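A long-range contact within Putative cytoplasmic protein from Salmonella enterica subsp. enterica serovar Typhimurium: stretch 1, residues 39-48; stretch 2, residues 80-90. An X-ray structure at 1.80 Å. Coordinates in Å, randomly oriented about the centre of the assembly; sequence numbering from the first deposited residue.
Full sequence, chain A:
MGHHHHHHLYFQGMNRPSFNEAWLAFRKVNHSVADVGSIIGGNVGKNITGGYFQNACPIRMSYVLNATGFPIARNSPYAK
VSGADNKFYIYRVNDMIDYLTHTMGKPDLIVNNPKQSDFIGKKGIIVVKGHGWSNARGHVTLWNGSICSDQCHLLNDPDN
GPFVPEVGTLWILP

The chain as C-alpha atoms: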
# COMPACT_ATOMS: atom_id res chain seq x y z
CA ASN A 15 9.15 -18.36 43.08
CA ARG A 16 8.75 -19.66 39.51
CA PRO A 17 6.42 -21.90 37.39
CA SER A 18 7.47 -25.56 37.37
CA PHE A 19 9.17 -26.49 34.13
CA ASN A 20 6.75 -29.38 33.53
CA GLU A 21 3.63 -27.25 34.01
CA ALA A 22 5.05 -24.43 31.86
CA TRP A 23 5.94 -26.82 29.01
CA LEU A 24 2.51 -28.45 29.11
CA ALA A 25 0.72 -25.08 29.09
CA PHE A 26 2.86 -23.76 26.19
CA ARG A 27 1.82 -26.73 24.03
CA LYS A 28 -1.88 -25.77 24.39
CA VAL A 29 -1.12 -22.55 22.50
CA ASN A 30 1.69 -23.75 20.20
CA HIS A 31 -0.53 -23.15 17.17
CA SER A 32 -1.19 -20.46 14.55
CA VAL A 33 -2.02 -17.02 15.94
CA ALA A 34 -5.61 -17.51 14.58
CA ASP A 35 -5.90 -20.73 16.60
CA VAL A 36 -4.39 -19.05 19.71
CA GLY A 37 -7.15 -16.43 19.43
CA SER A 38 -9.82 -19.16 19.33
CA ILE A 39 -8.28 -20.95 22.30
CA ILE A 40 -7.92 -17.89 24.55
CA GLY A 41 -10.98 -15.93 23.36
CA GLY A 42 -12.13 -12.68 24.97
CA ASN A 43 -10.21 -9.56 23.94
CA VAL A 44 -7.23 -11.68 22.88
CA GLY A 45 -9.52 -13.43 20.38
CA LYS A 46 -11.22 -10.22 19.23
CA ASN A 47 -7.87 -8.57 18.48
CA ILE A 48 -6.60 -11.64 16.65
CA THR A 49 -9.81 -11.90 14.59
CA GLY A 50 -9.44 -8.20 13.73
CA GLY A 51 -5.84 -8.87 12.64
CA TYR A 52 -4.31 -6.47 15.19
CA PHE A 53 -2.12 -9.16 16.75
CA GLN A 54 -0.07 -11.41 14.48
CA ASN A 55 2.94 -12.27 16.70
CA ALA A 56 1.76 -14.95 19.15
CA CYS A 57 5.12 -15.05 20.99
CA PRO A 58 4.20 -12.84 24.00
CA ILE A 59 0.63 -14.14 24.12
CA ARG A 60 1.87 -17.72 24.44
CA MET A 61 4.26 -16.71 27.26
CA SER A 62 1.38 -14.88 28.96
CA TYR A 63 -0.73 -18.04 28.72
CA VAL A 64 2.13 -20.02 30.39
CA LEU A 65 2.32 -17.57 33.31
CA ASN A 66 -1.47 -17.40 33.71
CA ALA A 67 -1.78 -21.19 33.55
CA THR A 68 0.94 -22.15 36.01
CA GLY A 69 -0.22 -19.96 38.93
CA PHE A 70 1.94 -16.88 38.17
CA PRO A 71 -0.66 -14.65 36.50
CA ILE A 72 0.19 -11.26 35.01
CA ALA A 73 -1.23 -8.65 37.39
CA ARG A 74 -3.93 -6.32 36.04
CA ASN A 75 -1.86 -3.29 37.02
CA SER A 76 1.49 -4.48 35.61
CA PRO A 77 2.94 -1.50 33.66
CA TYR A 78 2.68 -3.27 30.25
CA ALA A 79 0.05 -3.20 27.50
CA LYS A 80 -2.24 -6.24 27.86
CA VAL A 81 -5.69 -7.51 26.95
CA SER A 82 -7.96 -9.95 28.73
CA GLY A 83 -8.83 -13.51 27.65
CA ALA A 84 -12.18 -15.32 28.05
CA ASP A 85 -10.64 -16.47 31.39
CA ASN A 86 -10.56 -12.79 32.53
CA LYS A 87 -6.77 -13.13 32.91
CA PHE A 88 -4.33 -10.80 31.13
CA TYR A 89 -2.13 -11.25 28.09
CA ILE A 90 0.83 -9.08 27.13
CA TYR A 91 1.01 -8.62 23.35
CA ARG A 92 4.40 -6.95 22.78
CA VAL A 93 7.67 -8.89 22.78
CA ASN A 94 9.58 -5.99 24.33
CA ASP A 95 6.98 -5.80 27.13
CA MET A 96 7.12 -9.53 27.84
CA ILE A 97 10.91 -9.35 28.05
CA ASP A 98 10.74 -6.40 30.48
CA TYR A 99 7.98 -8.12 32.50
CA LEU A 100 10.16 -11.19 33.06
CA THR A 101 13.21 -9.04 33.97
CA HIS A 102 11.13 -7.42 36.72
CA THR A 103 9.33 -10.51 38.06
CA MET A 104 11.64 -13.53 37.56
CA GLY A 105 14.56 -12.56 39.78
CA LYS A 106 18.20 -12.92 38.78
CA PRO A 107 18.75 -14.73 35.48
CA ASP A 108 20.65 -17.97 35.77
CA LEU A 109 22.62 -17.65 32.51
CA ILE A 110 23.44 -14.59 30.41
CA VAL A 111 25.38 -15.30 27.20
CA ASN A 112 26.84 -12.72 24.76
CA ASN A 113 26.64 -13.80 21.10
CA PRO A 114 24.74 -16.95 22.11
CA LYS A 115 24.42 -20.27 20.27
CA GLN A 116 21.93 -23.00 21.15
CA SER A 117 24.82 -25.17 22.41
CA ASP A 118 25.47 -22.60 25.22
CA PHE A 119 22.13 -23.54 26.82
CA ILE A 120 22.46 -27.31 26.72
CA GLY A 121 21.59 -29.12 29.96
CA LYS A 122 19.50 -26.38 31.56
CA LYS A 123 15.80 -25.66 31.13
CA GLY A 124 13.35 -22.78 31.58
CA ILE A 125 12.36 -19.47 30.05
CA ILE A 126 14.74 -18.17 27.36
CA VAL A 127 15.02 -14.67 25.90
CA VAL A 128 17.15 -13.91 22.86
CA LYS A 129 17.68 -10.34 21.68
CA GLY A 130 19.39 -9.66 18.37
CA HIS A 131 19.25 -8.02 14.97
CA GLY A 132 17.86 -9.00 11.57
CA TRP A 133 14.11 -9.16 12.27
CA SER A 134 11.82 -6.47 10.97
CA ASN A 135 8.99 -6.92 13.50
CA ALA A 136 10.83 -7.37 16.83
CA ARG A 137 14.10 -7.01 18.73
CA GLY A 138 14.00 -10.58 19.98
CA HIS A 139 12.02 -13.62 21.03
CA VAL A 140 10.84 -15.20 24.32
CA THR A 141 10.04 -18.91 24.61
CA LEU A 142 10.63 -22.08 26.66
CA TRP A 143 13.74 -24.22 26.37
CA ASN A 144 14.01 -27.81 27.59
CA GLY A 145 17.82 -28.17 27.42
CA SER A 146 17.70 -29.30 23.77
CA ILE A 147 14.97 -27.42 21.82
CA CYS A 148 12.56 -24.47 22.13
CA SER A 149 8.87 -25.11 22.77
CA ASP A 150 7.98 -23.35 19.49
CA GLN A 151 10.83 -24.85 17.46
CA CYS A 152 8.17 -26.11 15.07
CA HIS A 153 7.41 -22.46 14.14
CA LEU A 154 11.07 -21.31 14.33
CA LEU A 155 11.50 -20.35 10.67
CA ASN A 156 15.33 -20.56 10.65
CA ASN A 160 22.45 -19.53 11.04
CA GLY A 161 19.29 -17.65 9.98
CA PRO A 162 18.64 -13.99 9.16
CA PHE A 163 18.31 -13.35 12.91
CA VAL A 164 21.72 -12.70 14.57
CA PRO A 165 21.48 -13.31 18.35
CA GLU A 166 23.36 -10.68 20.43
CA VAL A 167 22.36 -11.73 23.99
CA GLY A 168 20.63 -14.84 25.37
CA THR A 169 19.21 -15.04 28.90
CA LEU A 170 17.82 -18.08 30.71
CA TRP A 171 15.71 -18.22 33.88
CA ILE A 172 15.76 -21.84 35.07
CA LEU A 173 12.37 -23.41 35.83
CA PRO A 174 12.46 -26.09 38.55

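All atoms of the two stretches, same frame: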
# COMPACT_ATOMS: atom_id res chain seq x y z
N ILE A 39 -8.54 -20.25 21.06
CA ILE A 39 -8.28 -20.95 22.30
C ILE A 39 -8.47 -20.02 23.50
O ILE A 39 -9.11 -20.42 24.50
CB ILE A 39 -6.85 -21.56 22.27
CG1 ILE A 39 -6.80 -22.73 21.26
CG2 ILE A 39 -6.38 -22.02 23.69
CD1 ILE A 39 -5.36 -23.10 20.87
N ILE A 40 -7.95 -18.80 23.40
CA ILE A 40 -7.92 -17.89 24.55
C ILE A 40 -9.20 -17.05 24.61
O ILE A 40 -9.74 -16.81 25.71
CB ILE A 40 -6.63 -17.01 24.55
CG1 ILE A 40 -5.37 -17.89 24.67
CG2 ILE A 40 -6.67 -15.95 25.70
CD1 ILE A 40 -4.04 -17.14 24.51
N GLY A 41 -9.71 -16.64 23.45
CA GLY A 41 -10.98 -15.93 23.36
C GLY A 41 -10.90 -14.57 24.03
O GLY A 41 -9.81 -14.03 24.24
N GLY A 42 -12.06 -14.02 24.38
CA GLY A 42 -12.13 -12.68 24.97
C GLY A 42 -11.50 -11.63 24.08
O GLY A 42 -11.57 -11.72 22.84
N ASN A 43 -10.88 -10.62 24.70
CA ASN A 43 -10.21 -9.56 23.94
C ASN A 43 -8.99 -10.02 23.14
O ASN A 43 -8.68 -9.45 22.09
CB ASN A 43 -9.86 -8.38 24.84
CG ASN A 43 -11.10 -7.60 25.30
OD1 ASN A 43 -12.19 -7.77 24.76
ND2 ASN A 43 -10.93 -6.75 26.31
N VAL A 44 -8.29 -11.02 23.65
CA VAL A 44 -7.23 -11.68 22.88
C VAL A 44 -7.80 -12.16 21.53
O VAL A 44 -7.28 -11.80 20.45
CB VAL A 44 -6.56 -12.84 23.67
CG1 VAL A 44 -5.62 -13.67 22.77
CG2 VAL A 44 -5.77 -12.28 24.87
N GLY A 45 -8.86 -12.96 21.59
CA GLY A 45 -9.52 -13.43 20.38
C GLY A 45 -10.03 -12.35 19.44
O GLY A 45 -9.84 -12.42 18.22
N LYS A 46 -10.70 -11.35 20.01
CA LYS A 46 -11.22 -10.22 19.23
C LYS A 46 -10.12 -9.48 18.46
O LYS A 46 -10.29 -9.15 17.28
CB LYS A 46 -11.98 -9.26 20.14
CG LYS A 46 -13.31 -9.87 20.59
CD LYS A 46 -14.19 -8.87 21.29
CE LYS A 46 -15.50 -9.54 21.70
NZ LYS A 46 -16.23 -8.70 22.70
N ASN A 47 -8.99 -9.24 19.13
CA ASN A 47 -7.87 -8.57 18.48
C ASN A 47 -7.18 -9.41 17.43
O ASN A 47 -6.73 -8.87 16.41
CB ASN A 47 -6.86 -8.05 19.50
CG ASN A 47 -7.31 -6.75 20.14
OD1 ASN A 47 -7.24 -5.69 19.52
ND2 ASN A 47 -7.82 -6.84 21.37
N ILE A 48 -7.12 -10.71 17.66
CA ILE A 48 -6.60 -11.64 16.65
C ILE A 48 -7.53 -11.77 15.43
O ILE A 48 -7.07 -11.71 14.28
CB ILE A 48 -6.22 -12.99 17.30
CG1 ILE A 48 -4.93 -12.80 18.12
CG2 ILE A 48 -6.07 -14.10 16.25
CD1 ILE A 48 -4.66 -13.99 19.04
N LYS A 80 -1.71 -4.88 27.79
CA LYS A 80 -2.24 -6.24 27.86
C LYS A 80 -3.73 -6.21 27.58
O LYS A 80 -4.37 -5.17 27.71
CB LYS A 80 -1.99 -6.84 29.26
CG LYS A 80 -2.76 -6.13 30.38
CD LYS A 80 -2.26 -6.52 31.79
CE LYS A 80 -1.05 -5.72 32.24
NZ LYS A 80 -1.41 -4.29 32.51
N VAL A 81 -4.25 -7.36 27.16
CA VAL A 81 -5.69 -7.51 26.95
C VAL A 81 -6.16 -8.77 27.65
O VAL A 81 -5.40 -9.73 27.81
CB VAL A 81 -6.10 -7.55 25.45
CG1 VAL A 81 -5.70 -6.26 24.73
CG2 VAL A 81 -5.45 -8.72 24.75
N SER A 82 -7.44 -8.80 28.02
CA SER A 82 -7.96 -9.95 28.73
C SER A 82 -8.35 -11.11 27.79
O SER A 82 -8.69 -10.88 26.61
CB SER A 82 -9.13 -9.54 29.62
OG SER A 82 -10.15 -8.90 28.88
N GLY A 83 -8.24 -12.34 28.30
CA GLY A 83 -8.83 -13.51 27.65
C GLY A 83 -10.25 -13.80 28.13
O GLY A 83 -10.80 -13.11 29.00
N ALA A 84 -10.86 -14.85 27.56
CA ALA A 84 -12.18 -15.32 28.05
C ALA A 84 -12.11 -15.76 29.53
O ALA A 84 -13.12 -15.73 30.23
CB ALA A 84 -12.70 -16.45 27.18
N ASP A 85 -10.91 -16.12 29.99
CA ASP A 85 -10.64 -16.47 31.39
C ASP A 85 -10.57 -15.25 32.33
O ASP A 85 -10.37 -15.41 33.54
CB ASP A 85 -9.34 -17.27 31.50
CG ASP A 85 -8.13 -16.53 30.94
OD1 ASP A 85 -8.25 -15.35 30.51
OD2 ASP A 85 -7.03 -17.14 30.92
N ASN A 86 -10.71 -14.04 31.78
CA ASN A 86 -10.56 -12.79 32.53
C ASN A 86 -9.15 -12.57 33.11
O ASN A 86 -8.96 -11.74 34.00
CB ASN A 86 -11.63 -12.66 33.63
CG ASN A 86 -13.03 -12.76 33.08
OD1 ASN A 86 -13.33 -12.18 32.04
ND2 ASN A 86 -13.88 -13.51 33.75
N LYS A 87 -8.19 -13.35 32.61
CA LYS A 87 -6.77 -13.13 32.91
C LYS A 87 -6.14 -12.29 31.79
O LYS A 87 -6.76 -12.08 30.75
CB LYS A 87 -6.04 -14.47 33.09
CG LYS A 87 -6.68 -15.35 34.19
CD LYS A 87 -5.89 -16.63 34.44
CE LYS A 87 -6.69 -17.58 35.35
NZ LYS A 87 -6.04 -18.93 35.33
N PHE A 88 -4.91 -11.84 32.00
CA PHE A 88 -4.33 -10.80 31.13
C PHE A 88 -3.15 -11.27 30.33
O PHE A 88 -2.32 -12.06 30.83
CB PHE A 88 -3.98 -9.56 31.95
CG PHE A 88 -5.13 -9.06 32.79
CD1 PHE A 88 -6.14 -8.30 32.22
CD2 PHE A 88 -5.22 -9.42 34.13
CE1 PHE A 88 -7.24 -7.88 32.99
CE2 PHE A 88 -6.30 -9.00 34.91
CZ PHE A 88 -7.32 -8.23 34.33
N TYR A 89 -3.07 -10.76 29.10
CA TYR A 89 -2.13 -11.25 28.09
C TYR A 89 -1.39 -10.09 27.47
O TYR A 89 -1.99 -9.23 26.82
CB TYR A 89 -2.90 -12.04 27.01
CG TYR A 89 -3.51 -13.30 27.57
CD1 TYR A 89 -2.85 -14.52 27.45
CD2 TYR A 89 -4.73 -13.27 28.29
CE1 TYR A 89 -3.38 -15.69 28.01
CE2 TYR A 89 -5.27 -14.43 28.85
CZ TYR A 89 -4.58 -15.63 28.70
OH TYR A 89 -5.08 -16.77 29.25
N ILE A 90 -0.08 -10.06 27.72
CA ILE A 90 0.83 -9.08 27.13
C ILE A 90 1.04 -9.40 25.65
O ILE A 90 1.22 -10.56 25.28
CB ILE A 90 2.17 -9.06 27.93
CG1 ILE A 90 1.94 -8.39 29.30
CG2 ILE A 90 3.34 -8.40 27.11
CD1 ILE A 90 3.18 -8.52 30.27
O HOH W 1 -9.39 -17.86 28.12
O HOH W 2 -11.74 -10.54 27.45

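This is a compact contact in which a glycine-rich bend, Gly41-Gly42, docks against a β-hairpin, held by two backbone hydrogen bonds and sealed by a small apolar cluster. The first bond runs from Ala84 N to Ile40 O (2.9 Å, 159° at the hydrogen), the second from Val44 N to Ser82 O (3.0 Å, 149°). Each stretch thus gives one donor and one acceptor, and together they fix the bend against the hairpin without relying on side-chain chemistry.

The glycines make this approach possible. Gly41 and Gly42 both have positive phi, and the Gly42 and Ala84 CA atoms lie 4.1 Å apart. A CB on Gly42 would sit 2.4 Å from Gly83 C and 2.6 Å from Ala84 N, a plain clash. Across the gap, a CB on Gly83 would fall 2.8 Å from Ile40 CG2; its bare CA instead makes a CA-H...O contact with Gly41 O at 3.6 Å.

Beside this polar seam, Ile40 CG2 lies over one face of the Tyr89 ring, 3.9 Å from its centroid and 20° off the normal. Val44 CG2 fills the neighbouring space, 3.6 Å from both Val81 CG2 and Tyr89 CB. The ring is anchored at its far end, where Tyr89 OH donates to Asp85 OD2 (2.6 Å), while Asp85 OD1 accepts from Lys87 N (2.9 Å), bracing the type I turn from Gly83 to Asn86.

Two waters complete the polar pattern. Water 1 donates to Ile40 O (2.7 Å) and accepts from Asp85 N (3.0 Å), so that carbonyl serves the hairpin twice. Water 2 accepts from Asn43 N (2.9 Å) and hydrogen-bonds Ser82 OG (2.7 Å), linking Asn43 to Ser82 across the contact.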